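PDB 3MPP: botulinum neurotoxin type G from Clostridium botulinum, which binds the surface of host nerve cells through its receptor-binding domain and delivers its protease light chain into the cytosol. Local coordinates for residues A[24-30]-A[47-53]; A[93-99]-A[177-183]; A[376-382]-A[393-399]; A[258-262]-A[334-338]. The protein carries 4 engineered substitutions. One frame throughout, in Å; residues are numbered along the deposited sequence. Where two conformers were deposited one is given.

Contact 1. Residues A[24-30]-A[47-53]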
# COMPACT_ATOMS: atom_id res chain seq x y z
N MET A 24 14.17 23.97 3.89
CA MET A 24 14.42 22.57 4.23
C MET A 24 15.89 22.24 4.46
O MET A 24 16.74 22.55 3.63
CB MET A 24 13.88 21.65 3.13
CG MET A 24 12.45 21.93 2.71
SD MET A 24 11.31 21.66 4.07
CE MET A 24 9.94 22.69 3.56
N ASN A 25 16.19 21.62 5.60
CA ASN A 25 17.53 21.10 5.86
C ASN A 25 17.47 19.57 5.88
O ASN A 25 16.67 18.98 6.61
CB ASN A 25 18.06 21.63 7.19
CG ASN A 25 19.58 21.56 7.29
OD1 ASN A 25 20.20 20.60 6.85
ND2 ASN A 25 20.18 22.59 7.88
N VAL A 26 18.31 18.93 5.06
CA VAL A 26 18.27 17.47 4.89
C VAL A 26 19.60 16.81 5.21
O VAL A 26 20.63 17.15 4.62
CB VAL A 26 17.89 17.09 3.44
CG1 VAL A 26 17.77 15.59 3.30
CG2 VAL A 26 16.59 17.78 3.02
N GLY A 27 19.57 15.86 6.14
CA GLY A 27 20.77 15.13 6.51
C GLY A 27 21.26 14.27 5.36
O GLY A 27 20.57 14.11 4.37
N SER A 28 22.45 13.71 5.52
CA SER A 28 23.07 12.91 4.47
C SER A 28 22.57 11.45 4.43
O SER A 28 22.87 10.74 3.48
CB SER A 28 24.58 12.91 4.64
OG SER A 28 24.95 12.36 5.89
N ASP A 29 21.83 11.03 5.46
CA ASP A 29 21.37 9.64 5.55
C ASP A 29 19.86 9.50 5.29
O ASP A 29 19.21 8.61 5.83
CB ASP A 29 21.75 9.02 6.91
CG ASP A 29 21.53 7.50 6.98
OD1 ASP A 29 21.79 6.80 5.98
OD2 ASP A 29 21.09 7.02 8.04
N VAL A 30 19.33 10.39 4.45
CA VAL A 30 17.94 10.27 4.01
C VAL A 30 17.90 9.76 2.57
O VAL A 30 18.68 10.19 1.73
CB VAL A 30 17.18 11.62 4.08
CG1 VAL A 30 15.75 11.46 3.57
CG2 VAL A 30 17.18 12.17 5.52
N ASN A 47 21.98 11.34 11.32
CA ASN A 47 22.16 11.97 10.01
C ASN A 47 21.03 11.71 9.04
O ASN A 47 21.03 12.21 7.90
CB ASN A 47 23.51 11.60 9.42
CG ASN A 47 24.64 12.36 10.10
OD1 ASN A 47 24.65 13.60 10.09
ND2 ASN A 47 25.57 11.64 10.71
N SER A 48 20.06 10.94 9.50
CA SER A 48 18.87 10.67 8.70
C SER A 48 17.76 11.57 9.21
O SER A 48 16.94 11.16 10.04
CB SER A 48 18.45 9.20 8.83
OG SER A 48 17.44 8.90 7.86
N ASN A 49 17.76 12.81 8.76
CA ASN A 49 16.80 13.76 9.29
C ASN A 49 16.43 14.83 8.28
O ASN A 49 17.18 15.11 7.34
CB ASN A 49 17.35 14.42 10.55
CG ASN A 49 18.43 15.43 10.25
OD1 ASN A 49 19.58 15.07 9.99
ND2 ASN A 49 18.07 16.71 10.25
N ILE A 50 15.26 15.42 8.47
CA ILE A 50 14.81 16.57 7.70
C ILE A 50 14.23 17.55 8.69
O ILE A 50 13.46 17.16 9.57
CB ILE A 50 13.69 16.20 6.72
CG1 ILE A 50 14.17 15.17 5.70
CG2 ILE A 50 13.14 17.46 6.02
CD1 ILE A 50 13.06 14.64 4.82
N THR A 51 14.62 18.81 8.56
CA THR A 51 13.99 19.86 9.34
C THR A 51 13.28 20.82 8.38
O THR A 51 13.87 21.30 7.41
CB THR A 51 15.02 20.64 10.20
OG1 THR A 51 15.58 19.76 11.18
CG2 THR A 51 14.35 21.80 10.91
N ALA A 52 12.00 21.05 8.63
CA ALA A 52 11.28 22.10 7.92
C ALA A 52 11.37 23.37 8.75
O ALA A 52 10.82 23.44 9.85
CB ALA A 52 9.84 21.71 7.69
N HIS A 53 12.10 24.36 8.25
CA HIS A 53 12.22 25.64 8.92
C HIS A 53 11.17 26.59 8.37
O HIS A 53 11.24 27.00 7.21
CB HIS A 53 13.61 26.25 8.74
CG HIS A 53 14.70 25.51 9.45
ND1 HIS A 53 15.08 25.80 10.75
CD2 HIS A 53 15.51 24.50 9.05
CE1 HIS A 53 16.07 25.00 11.11
NE2 HIS A 53 16.35 24.20 10.09
O HOH W 1 23.90 14.98 7.78
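Ile50 is the apolar centre here: its CG1 sits 4.3 Å from Val26 CG1 on the opposite strand, and Val30 CG2 comes to the same CG1 atom from further along. Val30 CG2 also leans on the backbone of Asn49. At the other end the bent Met24 chain, poorly ordered, brings SD to 3.9 Å from Ala52 CB. These groups look inward, onto Leu5, Leu14 and Phe40 of the facing sheet.

Outward from that layer runs an antiparallel ladder. Asn25 and Thr51 exchange two nearly straight backbone bonds, Asn25 N to Thr51 O at 3.0 Å and Thr51 N to Asn25 O at 2.8 Å. Gly27 N then bonds Asn49 O at 2.8 Å. On the other face from Ile50, Thr51 OG1 is taken by Asp183.

Beyond Gly27 the pairing loses regularity. Asp29 N reaches Asn47 O from well above the carbonyl plane, 2.8 Å away. Ser48 OG, anti to its own backbone N (chi1 -170°), gives its proton to Asp29 O at 2.7 Å and accepts from Asn43 N. At the outer edge a water accepts from Ser28 N and donates to Asn47 OD1.

The buried Ser48 hydroxyl thus has both a donor and an acceptor partner, so polar bonds pin the loop end of this edge-strand pair while hydrophobic groups seat the rest against the sandwich interior.

Contact 2. Residues A[93-99]-A[177-183]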
# COMPACT_ATOMS: atom_id res chain seq x y z
N ILE A 93 8.77 10.03 15.31
CA ILE A 93 9.16 10.12 13.91
C ILE A 93 9.01 11.54 13.39
O ILE A 93 9.78 11.97 12.54
CB ILE A 93 8.38 9.15 13.00
CG1 ILE A 93 6.88 9.37 13.12
CG2 ILE A 93 8.72 7.69 13.34
CD1 ILE A 93 6.09 8.67 12.00
N ILE A 94 8.00 12.26 13.90
CA ILE A 94 7.77 13.64 13.50
C ILE A 94 7.41 14.46 14.74
O ILE A 94 6.58 14.03 15.54
CB ILE A 94 6.62 13.77 12.48
CG1 ILE A 94 6.80 12.80 11.31
CG2 ILE A 94 6.53 15.21 11.97
CD1 ILE A 94 5.56 12.67 10.42
N SER A 95 8.03 15.62 14.90
CA SER A 95 7.74 16.44 16.07
C SER A 95 7.83 17.93 15.80
O SER A 95 8.58 18.37 14.91
CB SER A 95 8.68 16.08 17.22
OG SER A 95 9.96 16.65 17.02
N CYS A 96 7.07 18.68 16.57
CA CYS A 96 7.07 20.13 16.54
C CYS A 96 6.98 20.59 17.99
O CYS A 96 5.89 20.80 18.53
CB CYS A 96 5.86 20.63 15.75
SG CYS A 96 5.85 22.38 15.37
N ILE A 97 8.15 20.74 18.61
CA ILE A 97 8.25 20.85 20.06
C ILE A 97 9.15 22.02 20.43
O ILE A 97 10.13 22.30 19.74
CB ILE A 97 8.86 19.58 20.66
CG1 ILE A 97 7.99 18.35 20.38
CG2 ILE A 97 9.14 19.76 22.17
CD1 ILE A 97 6.80 18.20 21.30
N LYS A 98 8.82 22.68 21.53
CA LYS A 98 9.61 23.79 22.02
C LYS A 98 9.44 23.87 23.52
O LYS A 98 8.31 23.87 24.02
CB LYS A 98 9.14 25.08 21.36
CG LYS A 98 9.80 26.34 21.88
CD LYS A 98 9.13 27.54 21.26
CE LYS A 98 9.55 28.83 21.92
NZ LYS A 98 8.55 29.89 21.64
N ASN A 99 10.55 23.92 24.25
CA ASN A 99 10.52 23.88 25.70
C ASN A 99 9.68 22.69 26.19
O ASN A 99 8.87 22.82 27.12
CB ASN A 99 9.95 25.19 26.27
CG ASN A 99 10.72 26.41 25.79
OD1 ASN A 99 11.90 26.57 26.08
ND2 ASN A 99 10.04 27.29 25.06
N ASN A 177 2.83 24.82 23.32
CA ASN A 177 3.75 25.64 22.53
C ASN A 177 3.73 25.31 21.04
O ASN A 177 3.46 24.17 20.64
CB ASN A 177 5.17 25.51 23.07
CG ASN A 177 5.40 26.32 24.34
OD1 ASN A 177 4.50 27.00 24.82
ND2 ASN A 177 6.61 26.24 24.88
N SER A 178 4.02 26.32 20.22
CA SER A 178 4.16 26.13 18.78
C SER A 178 5.61 26.38 18.38
O SER A 178 6.22 27.35 18.80
CB SER A 178 3.24 27.08 18.02
OG SER A 178 3.67 28.42 18.15
N SER A 179 6.16 25.49 17.56
CA SER A 179 7.54 25.62 17.12
C SER A 179 7.65 25.99 15.64
O SER A 179 6.78 25.67 14.84
CB SER A 179 8.31 24.33 17.40
OG SER A 179 9.68 24.47 17.07
N ASN A 180 8.73 26.69 15.30
CA ASN A 180 9.01 27.06 13.92
C ASN A 180 9.59 25.89 13.13
O ASN A 180 9.59 25.90 11.90
CB ASN A 180 9.98 28.24 13.86
CG ASN A 180 9.39 29.51 14.43
OD1 ASN A 180 8.24 29.87 14.14
ND2 ASN A 180 10.16 30.21 15.25
N ASP A 181 10.11 24.90 13.84
CA ASP A 181 10.72 23.75 13.20
C ASP A 181 9.87 22.49 13.30
O ASP A 181 9.30 22.19 14.35
CB ASP A 181 12.10 23.47 13.80
CG ASP A 181 13.14 24.47 13.36
OD1 ASP A 181 12.85 25.26 12.44
OD2 ASP A 181 14.24 24.47 13.94
N ILE A 182 9.79 21.75 12.19
CA ILE A 182 9.26 20.40 12.24
C ILE A 182 10.40 19.45 11.92
O ILE A 182 11.00 19.53 10.84
CB ILE A 182 8.11 20.20 11.24
CG1 ILE A 182 6.94 21.13 11.61
CG2 ILE A 182 7.68 18.72 11.22
CD1 ILE A 182 5.80 21.12 10.63
N ASP A 183 10.71 18.56 12.86
CA ASP A 183 11.80 17.61 12.67
C ASP A 183 11.27 16.24 12.27
O ASP A 183 10.46 15.64 12.99
CB ASP A 183 12.62 17.45 13.93
CG ASP A 183 13.56 18.62 14.17
OD1 ASP A 183 13.60 19.55 13.33
OD2 ASP A 183 14.25 18.61 15.21
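In the middle of the seven-stranded sheet of the N-terminal subdomain, strand 90-98 pairs with strand 181-187, and Ser95 opposite Asp183 is the hydrogen-bonded pair that sets their antiparallel register. Ser95 N bonds Asp183 O at 3.1 Å, and Asp183 N returns the bond to Ser95 O at 3.0 Å. Both side chains leave the same face of the sheet.

On the interior side Ile94 CG2 meets Ile182 CG2 at 3.8 Å, methyl against methyl. Cys96 adds its sulfur to this layer: SG, swung anti to the backbone N (chi1 -170°), lies 4.1 Å from Ile182 CG1 and 3.7 Å from Ser179 CB. Trp103 packs on Ile94 and Cys96 from the next strand, while Phe201 and Ile203 of the facing sheet meet Ile94 and Ile182.

The segments splay apart beyond Cys96, their strand directions 130° apart, and side chains take over from the ladder. Ser179 OG accepts from Asp181 N at 3.3 Å, an ST turn that leads the chain into its strand, and donates a weak bond to Ile97 O. Ser179 N itself is buried without a partner. Further out Asn177 ND2 bonds Lys98 O at 3.0 Å, approaching from above the carbonyl plane, while the extended Lys98 chain passes alongside Ser178 and Ser179.

At the other end Ile93 and Ile94 both face Val105 of the neighbouring strand 103-108, a classic beta bulge within an antiparallel sheet of the concanavalin-like beta sandwich.

Contact 3. Residues A[376-382]-A[393-399]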
# COMPACT_ATOMS: atom_id res chain seq x y z
N LEU A 376 -12.97 -11.49 -17.57
CA LEU A 376 -11.91 -11.07 -16.65
C LEU A 376 -11.24 -12.30 -16.04
O LEU A 376 -11.88 -13.35 -15.90
CB LEU A 376 -12.50 -10.17 -15.54
CG LEU A 376 -13.17 -8.87 -16.00
CD1 LEU A 376 -13.67 -8.03 -14.76
CD2 LEU A 376 -12.20 -8.08 -16.84
N PHE A 377 -9.96 -12.18 -15.69
CA PHE A 377 -9.27 -13.22 -14.93
C PHE A 377 -9.89 -13.33 -13.54
O PHE A 377 -10.22 -12.32 -12.90
CB PHE A 377 -7.78 -12.90 -14.74
CG PHE A 377 -6.93 -13.13 -15.96
CD1 PHE A 377 -7.48 -13.13 -17.25
CD2 PHE A 377 -5.56 -13.29 -15.83
CE1 PHE A 377 -6.69 -13.35 -18.36
CE2 PHE A 377 -4.75 -13.50 -16.94
CZ PHE A 377 -5.31 -13.53 -18.21
N GLY A 378 -9.98 -14.56 -13.05
CA GLY A 378 -10.54 -14.83 -11.74
C GLY A 378 -10.17 -16.23 -11.30
O GLY A 378 -9.17 -16.81 -11.77
N ILE A 379 -10.98 -16.77 -10.41
CA ILE A 379 -10.79 -18.13 -9.92
C ILE A 379 -12.15 -18.80 -10.00
O ILE A 379 -13.16 -18.26 -9.51
CB ILE A 379 -10.26 -18.14 -8.48
CG1 ILE A 379 -8.92 -17.41 -8.40
CG2 ILE A 379 -10.09 -19.58 -7.95
CD1 ILE A 379 -8.37 -17.28 -6.97
N GLY A 380 -12.20 -19.96 -10.67
CA GLY A 380 -13.47 -20.61 -10.89
C GLY A 380 -13.47 -22.08 -10.52
O GLY A 380 -12.42 -22.72 -10.49
N LYS A 381 -14.65 -22.63 -10.26
CA LYS A 381 -14.80 -24.04 -9.93
C LYS A 381 -14.98 -24.84 -11.20
O LYS A 381 -15.87 -24.54 -11.98
CB LYS A 381 -16.04 -24.24 -9.05
CG LYS A 381 -15.81 -24.03 -7.58
CD LYS A 381 -17.14 -24.05 -6.82
CE LYS A 381 -16.97 -24.70 -5.46
NZ LYS A 381 -15.56 -24.56 -4.98
N PHE A 382 -14.14 -25.85 -11.41
CA PHE A 382 -14.21 -26.69 -12.61
C PHE A 382 -14.23 -28.17 -12.20
O PHE A 382 -13.92 -28.50 -11.05
CB PHE A 382 -13.01 -26.45 -13.54
CG PHE A 382 -12.97 -25.07 -14.18
CD1 PHE A 382 -12.51 -23.96 -13.46
CD2 PHE A 382 -13.37 -24.89 -15.49
CE1 PHE A 382 -12.47 -22.69 -14.06
CE2 PHE A 382 -13.35 -23.64 -16.10
CZ PHE A 382 -12.89 -22.53 -15.37
N TYR A 393 -13.97 -31.88 -8.19
CA TYR A 393 -13.82 -30.51 -8.69
C TYR A 393 -12.76 -29.70 -7.94
O TYR A 393 -12.44 -29.97 -6.78
CB TYR A 393 -15.16 -29.78 -8.64
CG TYR A 393 -15.51 -29.21 -7.29
CD1 TYR A 393 -15.03 -27.96 -6.90
CD2 TYR A 393 -16.31 -29.92 -6.40
CE1 TYR A 393 -15.34 -27.44 -5.66
CE2 TYR A 393 -16.62 -29.40 -5.15
CZ TYR A 393 -16.14 -28.15 -4.79
OH TYR A 393 -16.44 -27.62 -3.56
N ASP A 394 -12.22 -28.68 -8.62
CA ASP A 394 -11.18 -27.84 -8.02
C ASP A 394 -11.30 -26.40 -8.52
O ASP A 394 -12.02 -26.12 -9.48
CB ASP A 394 -9.79 -28.37 -8.37
CG ASP A 394 -9.50 -29.71 -7.73
OD1 ASP A 394 -9.93 -30.74 -8.28
OD2 ASP A 394 -8.83 -29.73 -6.67
N ASN A 395 -10.60 -25.50 -7.84
CA ASN A 395 -10.64 -24.08 -8.18
C ASN A 395 -9.42 -23.73 -9.02
O ASN A 395 -8.30 -24.05 -8.64
CB ASN A 395 -10.70 -23.23 -6.90
CG ASN A 395 -12.00 -23.42 -6.15
OD1 ASN A 395 -13.03 -23.71 -6.77
ND2 ASN A 395 -11.98 -23.26 -4.83
N TYR A 396 -9.64 -23.10 -10.17
CA TYR A 396 -8.57 -22.83 -11.13
C TYR A 396 -8.50 -21.35 -11.50
O TYR A 396 -9.52 -20.67 -11.55
CB TYR A 396 -8.79 -23.63 -12.42
CG TYR A 396 -8.55 -25.10 -12.25
CD1 TYR A 396 -7.28 -25.65 -12.41
CD2 TYR A 396 -9.60 -25.96 -11.93
CE1 TYR A 396 -7.06 -27.00 -12.26
CE2 TYR A 396 -9.38 -27.32 -11.79
CZ TYR A 396 -8.11 -27.83 -11.95
OH TYR A 396 -7.89 -29.18 -11.80
N PHE A 397 -7.27 -20.88 -11.73
CA PHE A 397 -6.98 -19.60 -12.38
C PHE A 397 -7.68 -19.64 -13.73
O PHE A 397 -7.38 -20.50 -14.56
CB PHE A 397 -5.45 -19.54 -12.56
CG PHE A 397 -4.90 -18.17 -12.97
CD1 PHE A 397 -5.51 -16.99 -12.58
CD2 PHE A 397 -3.70 -18.10 -13.69
CE1 PHE A 397 -4.96 -15.74 -12.94
CE2 PHE A 397 -3.14 -16.88 -14.05
CZ PHE A 397 -3.77 -15.69 -13.67
N CYS A 398 -8.65 -18.75 -13.96
CA CYS A 398 -9.47 -18.84 -15.15
C CYS A 398 -9.78 -17.45 -15.70
O CYS A 398 -9.45 -16.44 -15.08
CB CYS A 398 -10.79 -19.56 -14.84
SG CYS A 398 -11.92 -18.58 -13.83
N ILE A 399 -10.42 -17.42 -16.86
CA ILE A 399 -11.05 -16.20 -17.36
C ILE A 399 -12.54 -16.48 -17.46
O ILE A 399 -12.93 -17.58 -17.87
CB ILE A 399 -10.44 -15.77 -18.73
CG1 ILE A 399 -11.06 -14.44 -19.21
CG2 ILE A 399 -10.60 -16.86 -19.78
CD1 ILE A 399 -10.27 -13.75 -20.33
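Backbone hydrogen bonds carry most of the pairing of Phe377-Phe382 with Asp394-Ile399. Gly378 with Cys398, Gly380 with Tyr396, and Phe382 with Asp394 each exchange two bonds; the shortest include Gly378 N to Cys398 O and Tyr396 N to Gly380 O, both 2.8 Å. The Gly380-Tyr396 bonds lie in their carbonyl planes, whereas Cys398 N sits well above the plane of the Gly378 carbonyl.

Aromatic contacts occur on both faces. Phe377 CD2 approaches Phe397 CZ at 3.7 Å, the rings nearly perpendicular (89°). Phe397 can reach across because its CG is anti to the backbone N (chi1 -168°), and it also meets the Trp420 ring. Ile399 CD1 touches the Phe377 ring at its edge, 4.1 Å from CE1. On the other face Phe382 CB lies 3.8 Å from Tyr396 CD2. The Phe382 ring turns its edge to Cys398, and Phe382 CE1 is 3.6 Å from Cys398 CB.

The two strands form a beta hairpin of the beta-trefoil C-terminal subdomain. Its second strand runs into the inferred ganglioside-binding motif that starts at Ser400; Gly380 is about 8 Å from the side chain of Trp402, the probable ganglioside site, and Ile379 N bonds Tyr403 OH.

Sulfur and polar side chains fill in the rest. Cys398 SG rests over the side-chain-free backbone of Gly380, 3.5 Å from its N. Near the hairpin end Lys381 and Asn395 run side by side; Lys381 NZ lies 3.2 Å from Asn395 OD1, but this bond is doubtful, because the modelled lysine crowds both Asn395 and the poorly ordered Tyr393.

Contact 4. Residues A[258-262]-A[334-338]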
# COMPACT_ATOMS: atom_id res chain seq x y z
N ALA A 258 -1.63 -30.37 -16.03
CA ALA A 258 -2.73 -29.74 -16.76
C ALA A 258 -2.39 -28.44 -17.49
O ALA A 258 -3.23 -27.89 -18.21
CB ALA A 258 -3.92 -29.53 -15.82
N SER A 259 -1.19 -27.93 -17.28
CA SER A 259 -0.80 -26.63 -17.84
C SER A 259 -1.71 -25.52 -17.30
O SER A 259 -2.14 -24.65 -18.05
CB SER A 259 -0.90 -26.65 -19.38
OG SER A 259 -0.01 -27.59 -19.98
N MET A 260 -2.04 -25.58 -16.00
CA MET A 260 -2.96 -24.61 -15.40
C MET A 260 -2.47 -24.10 -14.06
O MET A 260 -1.51 -24.63 -13.49
CB MET A 260 -4.34 -25.22 -15.20
CG MET A 260 -5.03 -25.63 -16.49
SD MET A 260 -6.51 -26.62 -16.18
CE MET A 260 -6.96 -27.00 -17.87
N GLY A 261 -3.15 -23.07 -13.55
CA GLY A 261 -2.95 -22.62 -12.18
C GLY A 261 -4.08 -23.14 -11.31
O GLY A 261 -5.25 -22.93 -11.63
N GLU A 262 -3.73 -23.84 -10.23
CA GLU A 262 -4.72 -24.30 -9.27
C GLU A 262 -4.48 -23.53 -7.98
O GLU A 262 -3.39 -23.00 -7.78
CB GLU A 262 -4.55 -25.81 -9.02
CG GLU A 262 -3.09 -26.17 -8.70
CD GLU A 262 -2.87 -27.66 -8.40
OE1 GLU A 262 -3.78 -28.48 -8.65
OE2 GLU A 262 -1.76 -27.99 -7.92
N GLN A 334 -10.41 -22.34 -18.11
CA GLN A 334 -9.14 -22.36 -17.40
C GLN A 334 -8.10 -21.65 -18.25
O GLN A 334 -8.07 -21.82 -19.47
CB GLN A 334 -8.72 -23.82 -17.13
CG GLN A 334 -9.53 -24.45 -16.01
CD GLN A 334 -9.96 -25.87 -16.30
OE1 GLN A 334 -10.40 -26.18 -17.40
NE2 GLN A 334 -9.84 -26.74 -15.31
N LEU A 335 -7.27 -20.83 -17.62
CA LEU A 335 -6.17 -20.19 -18.34
C LEU A 335 -5.10 -21.23 -18.65
O LEU A 335 -4.88 -22.14 -17.85
CB LEU A 335 -5.56 -19.03 -17.52
CG LEU A 335 -6.51 -17.83 -17.38
CD1 LEU A 335 -5.95 -16.75 -16.45
CD2 LEU A 335 -6.79 -17.26 -18.78
N PHE A 336 -4.45 -21.07 -19.80
CA PHE A 336 -3.46 -22.01 -20.32
C PHE A 336 -2.07 -21.45 -20.04
O PHE A 336 -1.70 -20.42 -20.59
CB PHE A 336 -3.69 -22.18 -21.83
CG PHE A 336 -2.69 -23.09 -22.54
CD1 PHE A 336 -2.37 -24.35 -22.03
CD2 PHE A 336 -2.13 -22.71 -23.75
CE1 PHE A 336 -1.46 -25.19 -22.70
CE2 PHE A 336 -1.23 -23.54 -24.44
CZ PHE A 336 -0.90 -24.78 -23.92
N LEU A 337 -1.32 -22.09 -19.14
CA LEU A 337 0.00 -21.56 -18.78
C LEU A 337 0.99 -22.41 -19.57
O LEU A 337 1.11 -23.61 -19.31
CB LEU A 337 0.25 -21.66 -17.26
CG LEU A 337 -0.86 -21.12 -16.35
CD1 LEU A 337 -0.51 -21.20 -14.85
CD2 LEU A 337 -1.23 -19.69 -16.75
N ALA A 338 1.65 -21.80 -20.56
CA ALA A 338 2.42 -22.58 -21.55
C ALA A 338 3.68 -21.88 -22.08
O ALA A 338 3.81 -20.66 -22.01
CB ALA A 338 1.50 -22.94 -22.72
O HOH W 2 2.24 -26.18 -19.69
O HOH W 3 -5.24 -22.11 -15.18
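Ser259 meets Leu337 from a left-handed backbone conformation (phi 61°), unusual for a residue with a side chain. That turn presents Ser259 O to Leu337 N at 2.9 Å; the N-H points almost straight at the oxygen (173°) but comes from above the carbonyl plane.

It is the one direct hydrogen bond between the segments, and two waters supplement it. One lies 2.7 Å from Ser259 OG and donates to Leu337 O; the other accepts from Gly261 N at 2.8 Å and donates to Leu335 O. The segments run 111° apart and form no ladder with each other.

Side chains close in around these bonds. Leu337 CD1 is pushed against the backbone, 3.5 Å from Gly261 N. The Met260 chain, extended beyond CG, carries SD across the Gln334 side chain to 3.4 Å from NE2, while Tyr396 packs on both residues. Ser259 CB touches the Phe336 ring at CE1, 3.7 Å away, and that ring stacks in turn on Phe346.

Ser259 and Met260 both face Phe255, making a G1 beta bulge at the start of strand 260-270 in the beta-trefoil subdomain.

Overall arrangement
The four contacts fall into two pairs, one in each subdomain. Contacts 1 and 2 lie in the same sheet of the N-terminal sandwich, centres 14 Å apart, with strands 50-53 and 181-187 as neighbours: Ala52 N probably bonds Ile182 O at 2.9 Å. Contacts 3 and 4 share the C-terminal trefoil, centres 10 Å apart. Strand 394-400 joins them: its edge turned away from 376-382 meets both segments of contact 4, Phe397 probably bonding Gly261 O through its N and Leu335 N through its O. The pairs never touch: contacts 2 and 4 are 57 Å apart between centres, on opposite sides of the chain's centre. Of the four, contact 3 lies close to the inferred ganglioside site at Trp402.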